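Local coordinates for protein putative N-acetylmuramoyl-L-alanine amidase,autolysin cwp6 (Peptoclostridium difficile, PDB 5J72) that probably cleaves the amide bond between N-acetylmuramic acid and L-alanine in peptidoglycan as a zinc-dependent autolysin, and carries three CWB2 domains that form a cell-wall-anchoring module, at residues R140-V145 with I184-N188; D253-V258 with W302-Q306; Y262-G266 with I288-K292; N275-K279 with V353-Y358; R346-N350 with I391-P395. Numbering follows the deposited sequence.

Contact 1 of 5, residues R140-V145 with I184-N188; sequences RFETAV and ILLAN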
# COMPACT_ATOMS: atom_id res chain seq x y z
N ARG A 140 -12.01 11.83 -9.84
CA ARG A 140 -10.59 11.77 -9.70
C ARG A 140 -9.98 13.22 -9.80
O ARG A 140 -8.98 13.49 -9.13
CB ARG A 140 -10.01 10.89 -10.81
CG ARG A 140 -10.37 11.38 -12.22
CD ARG A 140 -10.03 10.28 -13.31
NE ARG A 140 -10.78 9.05 -12.99
CZ ARG A 140 -10.50 7.83 -13.42
NH1 ARG A 140 -9.49 7.63 -14.26
NH2 ARG A 140 -11.19 6.79 -12.98
N PHE A 141 -10.55 14.09 -10.64
CA PHE A 141 -10.03 15.47 -10.79
C PHE A 141 -10.16 16.23 -9.47
O PHE A 141 -9.20 16.87 -9.08
CB PHE A 141 -10.81 16.25 -11.88
CG PHE A 141 -10.60 15.62 -13.22
CD1 PHE A 141 -9.52 15.96 -14.00
CD2 PHE A 141 -11.47 14.63 -13.68
CE1 PHE A 141 -9.28 15.33 -15.23
CE2 PHE A 141 -11.24 14.00 -14.91
CZ PHE A 141 -10.15 14.35 -15.67
N GLU A 142 -11.35 16.16 -8.79
CA GLU A 142 -11.50 16.87 -7.53
C GLU A 142 -10.71 16.21 -6.45
O GLU A 142 -10.27 16.91 -5.53
CB GLU A 142 -12.97 16.97 -7.06
CG GLU A 142 -13.85 17.82 -7.96
CD GLU A 142 -14.33 17.06 -9.19
OE1 GLU A 142 -14.29 15.81 -9.21
OE2 GLU A 142 -14.73 17.72 -10.15
N THR A 143 -10.54 14.88 -6.51
CA THR A 143 -9.73 14.24 -5.48
C THR A 143 -8.25 14.74 -5.61
O THR A 143 -7.64 15.00 -4.57
CB THR A 143 -9.80 12.70 -5.61
OG1 THR A 143 -11.06 12.33 -5.09
CG2 THR A 143 -8.72 11.96 -4.76
N ALA A 144 -7.72 14.87 -6.84
CA ALA A 144 -6.35 15.36 -7.00
C ALA A 144 -6.24 16.80 -6.40
O ALA A 144 -5.23 17.16 -5.79
CB ALA A 144 -5.95 15.37 -8.46
N VAL A 145 -7.29 17.59 -6.54
CA VAL A 145 -7.26 18.95 -5.96
C VAL A 145 -7.22 18.88 -4.45
O VAL A 145 -6.51 19.68 -3.81
CB VAL A 145 -8.50 19.75 -6.47
CG1 VAL A 145 -8.65 21.09 -5.69
CG2 VAL A 145 -8.32 20.05 -7.99
N ILE A 184 0.48 16.42 -8.46
CA ILE A 184 0.09 16.00 -9.79
C ILE A 184 -1.41 16.37 -9.90
O ILE A 184 -2.23 15.97 -9.05
CB ILE A 184 0.26 14.49 -9.96
CG1 ILE A 184 1.76 14.15 -10.04
CG2 ILE A 184 -0.60 14.03 -11.19
CD1 ILE A 184 2.13 12.62 -9.95
N LEU A 185 -1.77 17.15 -10.91
CA LEU A 185 -3.19 17.43 -11.14
C LEU A 185 -3.55 16.75 -12.50
O LEU A 185 -2.66 16.37 -13.25
CB LEU A 185 -3.53 18.96 -11.28
CG LEU A 185 -3.29 19.73 -9.96
CD1 LEU A 185 -3.57 21.24 -10.19
CD2 LEU A 185 -4.14 19.15 -8.78
N LEU A 186 -4.83 16.67 -12.80
CA LEU A 186 -5.23 15.91 -13.98
C LEU A 186 -5.90 16.72 -15.09
O LEU A 186 -6.68 17.64 -14.82
CB LEU A 186 -6.25 14.84 -13.50
CG LEU A 186 -5.71 13.93 -12.38
CD1 LEU A 186 -6.79 12.99 -11.91
CD2 LEU A 186 -4.48 13.19 -12.85
N ALA A 187 -5.60 16.31 -16.33
CA ALA A 187 -6.14 16.93 -17.53
C ALA A 187 -6.88 15.87 -18.39
O ALA A 187 -6.77 14.66 -18.12
CB ALA A 187 -5.00 17.45 -18.37
N ASN A 188 -7.62 16.35 -19.40
CA ASN A 188 -8.23 15.52 -20.42
C ASN A 188 -7.31 15.73 -21.60
O ASN A 188 -6.41 16.59 -21.54
CB ASN A 188 -9.64 15.96 -20.72
CG ASN A 188 -10.55 15.54 -19.60
OD1 ASN A 188 -10.51 14.37 -19.20
ND2 ASN A 188 -11.40 16.37 -19.05
O HOH W 1 -7.14 17.69 -11.06
O HOH W 2 -2.58 16.47 -6.38
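In the first CWB2 domain, the start of helix 140-151 packs on edge strand 184-187 of a four-stranded parallel sheet. The axes of segments 140-145 and 184-187 run nearly antiparallel, at 157°, and approach to 7.4 Å. Leu186 and Phe141 bury the most surface. The CA-CB bond of Leu186 points toward the helix, and Leu186 CG lies 4.2 Å from Ala144 CB. Phe141 starts sideways, but its ring reaches the strand, with Phe141 CD1 3.5 Å from Leu186 CB. The ring edge meets the carbonyl oxygens of Leu186 and Ala187. Ala144 is small enough to let the backbones close in, and Ala144 CA is 5.6 Å from Leu185 CA. Val375 and Thr379 of helix 375-387, from the third CWB2 domain, also touch this contact. No direct hydrogen bond joins the two segments, so water serves instead. Water 2 donates to Ala144 O and Ile184 O. Water 1 donates to Phe141 O at 3.0 Å and accepts from Leu186 N at 3.1 Å.

Contact 2 of 5, residues D253-V258 with W302-Q306; sequences DKYHDV and WLSSQ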
# COMPACT_ATOMS: atom_id res chain seq x y z
N ASP A 253 17.85 13.08 -12.90
CA ASP A 253 19.32 13.16 -12.85
C ASP A 253 19.86 14.62 -13.01
O ASP A 253 21.01 14.89 -12.65
CB ASP A 253 19.89 12.26 -13.96
CG ASP A 253 21.36 12.10 -13.85
OD1 ASP A 253 21.82 11.58 -12.82
OD2 ASP A 253 22.05 12.52 -14.76
N LYS A 254 19.03 15.54 -13.51
CA LYS A 254 19.45 16.96 -13.60
C LYS A 254 19.40 17.59 -12.23
O LYS A 254 20.04 18.63 -12.01
CB LYS A 254 18.50 17.74 -14.49
CG LYS A 254 18.60 17.45 -15.98
CD LYS A 254 17.40 18.15 -16.60
CE LYS A 254 17.52 18.45 -18.09
NZ LYS A 254 16.70 19.70 -18.47
N TYR A 255 18.64 16.98 -11.28
CA TYR A 255 18.54 17.52 -9.90
C TYR A 255 19.50 16.87 -8.93
O TYR A 255 20.09 17.56 -8.10
CB TYR A 255 17.12 17.29 -9.36
CG TYR A 255 16.15 18.25 -9.99
CD1 TYR A 255 15.75 18.11 -11.32
CD2 TYR A 255 15.68 19.36 -9.28
CE1 TYR A 255 14.93 19.07 -11.94
CE2 TYR A 255 14.86 20.31 -9.89
CZ TYR A 255 14.50 20.17 -11.21
OH TYR A 255 13.70 21.17 -11.73
N HIS A 256 19.64 15.53 -9.01
CA HIS A 256 20.58 14.83 -8.12
C HIS A 256 20.90 13.51 -8.81
O HIS A 256 20.17 13.10 -9.71
CB HIS A 256 20.02 14.61 -6.71
CG HIS A 256 18.68 13.96 -6.72
ND1 HIS A 256 17.51 14.68 -6.55
CD2 HIS A 256 18.31 12.66 -6.90
CE1 HIS A 256 16.49 13.85 -6.64
NE2 HIS A 256 16.93 12.62 -6.85
N ASP A 257 21.96 12.85 -8.38
CA ASP A 257 22.32 11.64 -9.10
C ASP A 257 21.33 10.50 -9.02
O ASP A 257 20.82 10.19 -7.94
CB ASP A 257 23.67 11.09 -8.53
CG ASP A 257 24.89 11.96 -8.85
OD1 ASP A 257 25.92 11.78 -8.20
OD2 ASP A 257 24.79 12.83 -9.75
N VAL A 258 21.08 9.89 -10.15
CA VAL A 258 20.28 8.70 -10.15
C VAL A 258 21.24 7.52 -9.86
O VAL A 258 22.13 7.26 -10.67
CB VAL A 258 19.55 8.53 -11.47
CG1 VAL A 258 19.01 7.09 -11.61
CG2 VAL A 258 18.38 9.53 -11.53
N TRP A 302 21.91 4.17 -21.12
CA TRP A 302 22.00 5.28 -20.13
C TRP A 302 22.26 4.69 -18.73
O TRP A 302 23.15 5.19 -18.03
CB TRP A 302 20.66 6.05 -20.20
CG TRP A 302 20.64 7.27 -19.32
CD1 TRP A 302 21.21 8.48 -19.57
CD2 TRP A 302 20.07 7.37 -18.01
NE1 TRP A 302 21.06 9.31 -18.51
CE2 TRP A 302 20.35 8.66 -17.53
CE3 TRP A 302 19.33 6.48 -17.19
CZ2 TRP A 302 19.92 9.10 -16.27
CZ3 TRP A 302 18.91 6.91 -15.94
CH2 TRP A 302 19.21 8.22 -15.49
N LEU A 303 21.53 3.64 -18.33
CA LEU A 303 21.75 3.05 -16.99
C LEU A 303 23.19 2.56 -16.86
O LEU A 303 23.78 2.68 -15.79
CB LEU A 303 20.82 1.85 -16.81
CG LEU A 303 19.31 2.17 -16.70
CD1 LEU A 303 18.59 0.83 -16.63
CD2 LEU A 303 19.01 3.09 -15.44
N SER A 304 23.76 1.99 -17.97
CA SER A 304 25.14 1.49 -17.88
C SER A 304 26.07 2.60 -17.52
O SER A 304 27.03 2.36 -16.81
CB SER A 304 25.59 0.86 -19.21
OG SER A 304 24.73 -0.20 -19.55
N SER A 305 25.80 3.84 -17.99
CA SER A 305 26.71 4.92 -17.65
C SER A 305 26.36 5.65 -16.33
O SER A 305 27.07 6.60 -15.96
CB SER A 305 26.74 5.94 -18.80
OG SER A 305 26.71 5.24 -20.03
N GLN A 306 25.31 5.24 -15.63
CA GLN A 306 24.96 5.90 -14.37
C GLN A 306 25.71 5.38 -13.17
O GLN A 306 25.68 6.04 -12.14
CB GLN A 306 23.46 5.73 -14.08
CG GLN A 306 22.63 6.64 -14.91
CD GLN A 306 23.03 8.08 -14.59
OE1 GLN A 306 23.46 8.80 -15.47
NE2 GLN A 306 22.92 8.52 -13.31
O HOH W 3 24.29 11.35 -15.80
O HOH W 4 21.71 12.05 -17.61
O HOH W 5 24.82 8.13 -10.52
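Four residues make this contact in the second CWB2 domain, an alpha/beta domain with a four-stranded parallel sheet. It joins the connection between helix 241-253 and strand 260-265 to the end of helix 297-306. Gln306 CA-CB points toward the loop, and chi1 and chi2, both m, bring its amide to Val258 and Asp253. Gln306 NE2 donates to Val258 O at 3.0 Å and, weakly, to Asp253 OD1 at 3.3 Å. With chi1 t, Asp253 places OD1 within reach of both Gln306 NE2 and Val258 N; Asp253 OD1 accepts from Val258 N at 3.2 Å. Trp302, with chi1 t, swings its indole back to the loop. Asp253 CB lies at the ring edge, 3.9 Å from Trp302 CZ2. Val258, also t, brings CG1 to 4.0 Å from Trp302 CH2. Water 4 donates to Asp253 OD2 and accepts from Trp302 NE1, while water 5 links Val258 O with Gln306 O. The contact is thus mixed: one carboxylate and one amide tie loop to helix end beside an indole-valine contact, and waters bridge remaining polar atoms.

Contact 3 of 5, residues Y262-G266 with I288-K292; sequences YIANG and ILANK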
# COMPACT_ATOMS: atom_id res chain seq x y z
N TYR A 262 13.95 1.22 -9.52
CA TYR A 262 12.92 0.28 -9.17
C TYR A 262 12.35 -0.09 -10.51
O TYR A 262 11.78 0.74 -11.17
CB TYR A 262 11.83 0.96 -8.30
CG TYR A 262 12.37 1.33 -6.92
CD1 TYR A 262 12.41 0.40 -5.89
CD2 TYR A 262 12.84 2.61 -6.66
CE1 TYR A 262 12.88 0.73 -4.64
CE2 TYR A 262 13.35 2.95 -5.40
CZ TYR A 262 13.35 2.00 -4.39
OH TYR A 262 13.86 2.26 -3.15
N ILE A 263 12.48 -1.39 -10.91
CA ILE A 263 12.00 -1.80 -12.23
C ILE A 263 10.64 -2.47 -12.16
O ILE A 263 10.36 -3.28 -11.24
CB ILE A 263 13.05 -2.82 -12.78
CG1 ILE A 263 14.39 -2.10 -13.01
CG2 ILE A 263 12.53 -3.42 -14.07
CD1 ILE A 263 15.56 -3.10 -13.23
N ALA A 264 9.78 -2.16 -13.10
CA ALA A 264 8.48 -2.84 -13.22
C ALA A 264 8.26 -3.11 -14.73
O ALA A 264 8.88 -2.43 -15.58
CB ALA A 264 7.32 -1.96 -12.70
N ASN A 265 7.39 -4.10 -15.04
CA ASN A 265 7.08 -4.40 -16.44
C ASN A 265 6.14 -3.29 -16.94
O ASN A 265 5.12 -3.09 -16.35
CB ASN A 265 6.45 -5.80 -16.53
CG ASN A 265 6.25 -6.20 -17.97
OD1 ASN A 265 5.59 -5.47 -18.72
ND2 ASN A 265 6.81 -7.34 -18.41
N GLY A 266 6.55 -2.54 -17.99
CA GLY A 266 5.78 -1.40 -18.48
C GLY A 266 4.34 -1.68 -18.78
O GLY A 266 3.46 -0.95 -18.34
N ILE A 288 11.85 2.44 -13.49
CA ILE A 288 12.27 2.19 -14.86
C ILE A 288 11.36 1.12 -15.37
O ILE A 288 11.24 0.05 -14.77
CB ILE A 288 13.74 1.73 -14.85
CG1 ILE A 288 14.69 2.91 -14.45
CG2 ILE A 288 14.10 1.16 -16.26
CD1 ILE A 288 14.78 4.06 -15.51
N LEU A 289 10.67 1.40 -16.47
CA LEU A 289 9.79 0.40 -17.01
C LEU A 289 10.52 -0.50 -18.06
O LEU A 289 11.26 -0.02 -18.91
CB LEU A 289 8.56 1.08 -17.64
CG LEU A 289 7.75 1.88 -16.62
CD1 LEU A 289 6.48 2.48 -17.34
CD2 LEU A 289 7.28 0.92 -15.46
N ALA A 290 10.27 -1.79 -17.98
CA ALA A 290 10.99 -2.76 -18.82
C ALA A 290 10.06 -3.76 -19.49
O ALA A 290 8.84 -3.79 -19.30
CB ALA A 290 11.95 -3.53 -17.93
N ASN A 291 10.71 -4.60 -20.35
CA ASN A 291 10.04 -5.74 -20.97
C ASN A 291 10.31 -6.92 -20.04
O ASN A 291 11.13 -6.81 -19.12
CB ASN A 291 10.64 -6.02 -22.40
CG ASN A 291 10.30 -4.89 -23.32
OD1 ASN A 291 9.13 -4.71 -23.61
ND2 ASN A 291 11.21 -4.03 -23.73
N LYS A 292 9.70 -8.06 -20.27
CA LYS A 292 9.92 -9.21 -19.42
C LYS A 292 11.37 -9.64 -19.30
O LYS A 292 11.82 -9.94 -18.20
CB LYS A 292 9.10 -10.38 -19.94
CG LYS A 292 9.30 -11.62 -19.09
CD LYS A 292 8.17 -12.61 -19.35
CE LYS A 292 8.59 -14.01 -19.09
NZ LYS A 292 7.74 -14.97 -19.84
O HOH W 6 6.33 -3.79 -21.09
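Strands 260-265 and 287-290 are adjacent and parallel, linked by helix 270-283 in a beta-alpha-beta unit of the second CWB2 domain. Strand 287-290 is the edge of its four-stranded sheet. Tyr262 O accepts from Ile288 N at 2.9 Å. The Tyr262 side chain leads away from the partner strand, and its OH bonds Asp283. Ile263 pairs with Ile288 on one face, and Ile263 CG2 touches Ala290 CB at 3.9 Å. Ile263 CA also makes a CA-H...O contact with Ile288 O at 3.2 Å. Ala264 uses both backbone groups: Ala264 N donates to Ile288 O at 3.1 Å, and Ala264 O accepts from Ala290 N at 2.8 Å. On the other face, Ala264 CB meets Leu289 CD2 at 4.0 Å. At Asn265 the strand ends. Its OD1 accepts from Ala268 N, and its ND2 bonds Ser319 O. Gly266 N donates to Ala290 O at 2.9 Å. Water 6 donates to that same Ala290 O at 3.1 Å and to Asn265 OD1 at 3.0 Å.

Contact 4 of 5, residues N275-K279 with V353-Y358; sequences NISSK and VIKTFY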
# COMPACT_ATOMS: atom_id res chain seq x y z
N ASN A 275 2.44 0.14 -7.02
CA ASN A 275 2.77 -0.28 -5.66
C ASN A 275 4.13 0.25 -5.15
O ASN A 275 4.26 0.42 -3.97
CB ASN A 275 2.80 -1.87 -5.59
CG ASN A 275 1.37 -2.38 -5.36
OD1 ASN A 275 0.60 -1.71 -4.66
ND2 ASN A 275 0.92 -3.51 -5.96
N ILE A 276 5.17 0.47 -6.05
CA ILE A 276 6.47 0.95 -5.54
C ILE A 276 6.59 2.51 -5.64
O ILE A 276 7.60 3.08 -5.24
CB ILE A 276 7.58 0.23 -6.36
CG1 ILE A 276 8.94 0.38 -5.65
CG2 ILE A 276 7.64 0.83 -7.81
CD1 ILE A 276 8.98 -0.23 -4.18
N SER A 277 5.55 3.16 -6.16
CA SER A 277 5.54 4.61 -6.41
C SER A 277 5.84 5.46 -5.17
O SER A 277 6.64 6.41 -5.22
CB SER A 277 4.13 5.02 -6.91
OG SER A 277 4.19 4.96 -8.31
N SER A 278 5.21 5.13 -4.03
CA SER A 278 5.45 5.99 -2.88
C SER A 278 6.87 5.84 -2.42
O SER A 278 7.45 6.81 -1.92
CB SER A 278 4.46 5.72 -1.72
OG SER A 278 4.63 4.40 -1.19
N LYS A 279 7.44 4.67 -2.59
CA LYS A 279 8.78 4.47 -2.07
C LYS A 279 9.82 5.12 -3.04
O LYS A 279 10.76 5.82 -2.60
CB LYS A 279 9.00 2.95 -1.95
CG LYS A 279 10.48 2.61 -1.64
CD LYS A 279 10.93 3.25 -0.29
CE LYS A 279 12.32 2.73 0.09
NZ LYS A 279 13.05 3.66 0.99
N VAL A 353 5.50 -4.95 -0.61
CA VAL A 353 6.30 -3.70 -0.73
C VAL A 353 6.29 -2.98 0.63
O VAL A 353 7.31 -2.46 1.06
CB VAL A 353 5.68 -2.79 -1.81
CG1 VAL A 353 6.14 -1.32 -1.63
CG2 VAL A 353 6.04 -3.33 -3.21
N ILE A 354 5.10 -2.87 1.25
CA ILE A 354 5.05 -2.20 2.56
C ILE A 354 5.94 -2.97 3.53
O ILE A 354 6.75 -2.37 4.23
CB ILE A 354 3.57 -2.12 3.01
CG1 ILE A 354 2.91 -1.03 2.20
CG2 ILE A 354 3.39 -1.72 4.52
CD1 ILE A 354 1.35 -1.02 2.22
N LYS A 355 5.84 -4.31 3.55
CA LYS A 355 6.70 -5.04 4.49
C LYS A 355 8.17 -4.85 4.22
O LYS A 355 8.96 -4.69 5.16
CB LYS A 355 6.30 -6.56 4.41
CG LYS A 355 7.27 -7.49 5.10
CD LYS A 355 7.04 -8.96 4.56
CE LYS A 355 7.59 -9.08 3.15
NZ LYS A 355 7.37 -10.44 2.56
N THR A 356 8.57 -4.83 2.96
CA THR A 356 9.99 -4.72 2.64
C THR A 356 10.57 -3.33 2.70
O THR A 356 11.68 -3.15 3.23
CB THR A 356 10.14 -5.20 1.19
OG1 THR A 356 9.69 -6.56 1.13
CG2 THR A 356 11.59 -5.10 0.65
N PHE A 357 9.86 -2.36 2.16
CA PHE A 357 10.39 -0.97 2.05
C PHE A 357 9.96 -0.03 3.13
O PHE A 357 10.49 1.09 3.19
CB PHE A 357 9.98 -0.39 0.65
CG PHE A 357 10.67 -1.18 -0.46
CD1 PHE A 357 9.96 -2.01 -1.29
CD2 PHE A 357 12.05 -1.10 -0.66
CE1 PHE A 357 10.58 -2.74 -2.30
CE2 PHE A 357 12.68 -1.83 -1.67
CZ PHE A 357 11.93 -2.64 -2.48
N TYR A 358 9.01 -0.42 4.01
CA TYR A 358 8.58 0.40 5.14
C TYR A 358 8.66 -0.58 6.40
O TYR A 358 7.63 -0.88 7.01
CB TYR A 358 7.11 0.90 4.97
CG TYR A 358 7.02 1.87 3.81
CD1 TYR A 358 7.15 3.24 4.02
CD2 TYR A 358 6.87 1.41 2.49
CE1 TYR A 358 7.14 4.14 2.94
CE2 TYR A 358 6.86 2.30 1.42
CZ TYR A 358 6.98 3.66 1.65
OH TYR A 358 6.87 4.52 0.59
O HOH W 7 6.96 7.15 1.01
O HOH W 8 10.82 3.72 3.49
O HOH W 9 13.34 1.22 3.26
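This is a helix-helix contact between two CWB2 domains. Helix 270-283, from the second, lies beside helix 346-357, from the third. The short segments run in similar directions, 28° apart, and their axes come no closer than 10.3 Å. Side chains fill the space between them. Val353 points toward the other helix, with Val353 CG1 3.5 Å from Asn275 O. Ile276 CD1 sits 4.0 Å from Val353 CG1 and 3.5 Å from Phe357 CE1, forming the apolar part of the contact. Tyr262 of strand 260-265 adjoins this patch, and Tyr312 meets the Phe357 ring edge-to-face. Lys279 lays its aliphatic chain along Phe357, with Lys279 CG 3.8 Å from Phe357 CB. Its NZ forms a salt bridge with Asp283. Waters 8 and 9 donate to Phe357 O, but their bonds from Lys279 NZ are weak. Tyr358 is the first residue to leave helical geometry, and its side chain reaches back to the first helix. Water 7 bridges Ser278 O and Tyr358 OH. The one direct hydrogen bond between the segments joins Tyr358 OH and Ser278 OG at 2.9 Å.

Contact 5 of 5, residues R346-N350 with I391-P395; sequences RHETN and ILITP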
# COMPACT_ATOMS: atom_id res chain seq x y z
N ARG A 346 -2.19 -7.79 -7.00
CA ARG A 346 -1.86 -6.38 -6.66
C ARG A 346 -1.88 -6.15 -5.14
O ARG A 346 -1.10 -5.31 -4.65
CB ARG A 346 -2.83 -5.40 -7.41
CG ARG A 346 -4.26 -5.49 -6.85
CD ARG A 346 -5.22 -4.64 -7.68
NE ARG A 346 -5.37 -5.21 -9.00
CZ ARG A 346 -6.26 -4.79 -9.90
NH1 ARG A 346 -7.09 -3.80 -9.61
NH2 ARG A 346 -6.31 -5.35 -11.10
N HIS A 347 -2.73 -6.90 -4.36
CA HIS A 347 -2.81 -6.67 -2.93
C HIS A 347 -1.70 -7.32 -2.22
O HIS A 347 -1.12 -6.70 -1.33
CB HIS A 347 -4.16 -7.13 -2.38
CG HIS A 347 -5.31 -6.51 -3.10
ND1 HIS A 347 -6.20 -7.26 -3.85
CD2 HIS A 347 -5.72 -5.22 -3.20
CE1 HIS A 347 -7.10 -6.44 -4.37
NE2 HIS A 347 -6.83 -5.20 -4.00
N GLU A 348 -1.35 -8.59 -2.60
CA GLU A 348 -0.18 -9.20 -1.96
C GLU A 348 1.05 -8.44 -2.34
O GLU A 348 1.94 -8.29 -1.49
CB GLU A 348 0.02 -10.73 -2.35
CG GLU A 348 1.04 -11.32 -1.34
CD GLU A 348 1.21 -12.83 -1.52
OE1 GLU A 348 0.92 -13.31 -2.60
OE2 GLU A 348 1.64 -13.49 -0.56
N THR A 349 1.13 -7.94 -3.57
CA THR A 349 2.38 -7.21 -3.90
C THR A 349 2.44 -5.85 -3.06
O THR A 349 3.47 -5.47 -2.58
CB THR A 349 2.37 -6.86 -5.38
OG1 THR A 349 2.28 -8.11 -6.14
CG2 THR A 349 3.62 -6.11 -5.77
N ASN A 350 1.28 -5.21 -2.93
CA ASN A 350 1.22 -3.98 -2.10
C ASN A 350 1.70 -4.30 -0.67
O ASN A 350 2.55 -3.59 -0.10
CB ASN A 350 -0.20 -3.47 -2.11
CG ASN A 350 -0.33 -2.14 -1.35
OD1 ASN A 350 -0.95 -2.12 -0.28
ND2 ASN A 350 0.26 -1.01 -1.86
N ILE A 391 1.55 3.93 0.49
CA ILE A 391 0.17 3.88 0.04
C ILE A 391 -0.27 2.39 0.15
O ILE A 391 0.42 1.50 -0.34
CB ILE A 391 0.08 4.33 -1.44
CG1 ILE A 391 0.38 5.86 -1.51
CG2 ILE A 391 -1.34 4.03 -2.02
CD1 ILE A 391 0.49 6.34 -3.01
N LEU A 392 -1.40 2.17 0.80
CA LEU A 392 -2.01 0.84 0.89
C LEU A 392 -3.16 0.82 -0.06
O LEU A 392 -3.93 1.78 -0.08
CB LEU A 392 -2.54 0.67 2.32
CG LEU A 392 -3.08 -0.76 2.57
CD1 LEU A 392 -2.73 -1.17 3.96
CD2 LEU A 392 -4.61 -0.71 2.33
N ILE A 393 -3.30 -0.25 -0.89
CA ILE A 393 -4.46 -0.29 -1.76
C ILE A 393 -5.35 -1.50 -1.35
O ILE A 393 -4.81 -2.53 -0.96
CB ILE A 393 -4.10 -0.42 -3.27
CG1 ILE A 393 -3.18 -1.64 -3.54
CG2 ILE A 393 -3.36 0.92 -3.71
CD1 ILE A 393 -2.96 -1.89 -5.10
N THR A 394 -6.65 -1.35 -1.48
CA THR A 394 -7.54 -2.45 -1.09
C THR A 394 -8.83 -2.16 -1.77
O THR A 394 -9.12 -1.03 -2.16
CB THR A 394 -7.66 -2.51 0.44
OG1 THR A 394 -8.22 -3.79 0.82
CG2 THR A 394 -8.54 -1.36 1.02
N PRO A 395 -9.65 -3.21 -2.00
CA PRO A 395 -10.92 -2.90 -2.67
C PRO A 395 -11.85 -2.04 -1.82
O PRO A 395 -11.69 -1.95 -0.61
CB PRO A 395 -11.51 -4.33 -2.95
CG PRO A 395 -10.31 -5.21 -3.00
CD PRO A 395 -9.45 -4.66 -1.86
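In the alpha/beta fold of the third CWB2 domain, the start of helix 346-357 packs on strand 391-394, which pairs in parallel with strand 362-370. The axes of segments 346-350 and 391-394 run nearly antiparallel, at 156°. Asn350 satisfies the strand backbone with both ends of its amide. Asn350 OD1 accepts from Ile393 N at 3.1 Å, and Asn350 ND2 donates to Ile391 O at 2.9 Å. The same ND2 also donates to Asn275 OD1 of helix 270-283, in the second domain. Arg346 O accepts from Asn350 N at 2.9 Å within the helix, and also from Asn275 ND2. Leu392 is served by its neighbour in the sheet, through backbone bonds with Leu367 and Ala369. Ile393 O accepts from His403 NE2. His347 NE2 bonds Ser371 OG, and Arg346 NH1 bonds Ser371 O. Thr394 OG1 bonds Tyr398 O. Around these bonds the packing is close: Asn350 CG lies 3.6 Å from Ile393 CG1, and His347 NE2 comes within 3.4 Å of Pro395 CD.

From the N terminus, contact 1 closes first, joining helix and edge strand within the first CWB2 domain across 38 intervening residues. It is in series with all the others. Contact 2 then closes a loop within the second CWB2 domain, and that loop encloses contact 3, which closes one beta-alpha-beta unit. Contact 4 starts on the helix of that unit, so it crosses both contacts 2 and 3. It ends in the third domain. Contact 5 is local to the third domain but crosses contact 4, sharing helix 346-357. Contacts 4 and 5 have centres about 10 Å apart and meet through Asn275, Arg346 and Asn350. Tyr262 connects contact 3 to contact 4.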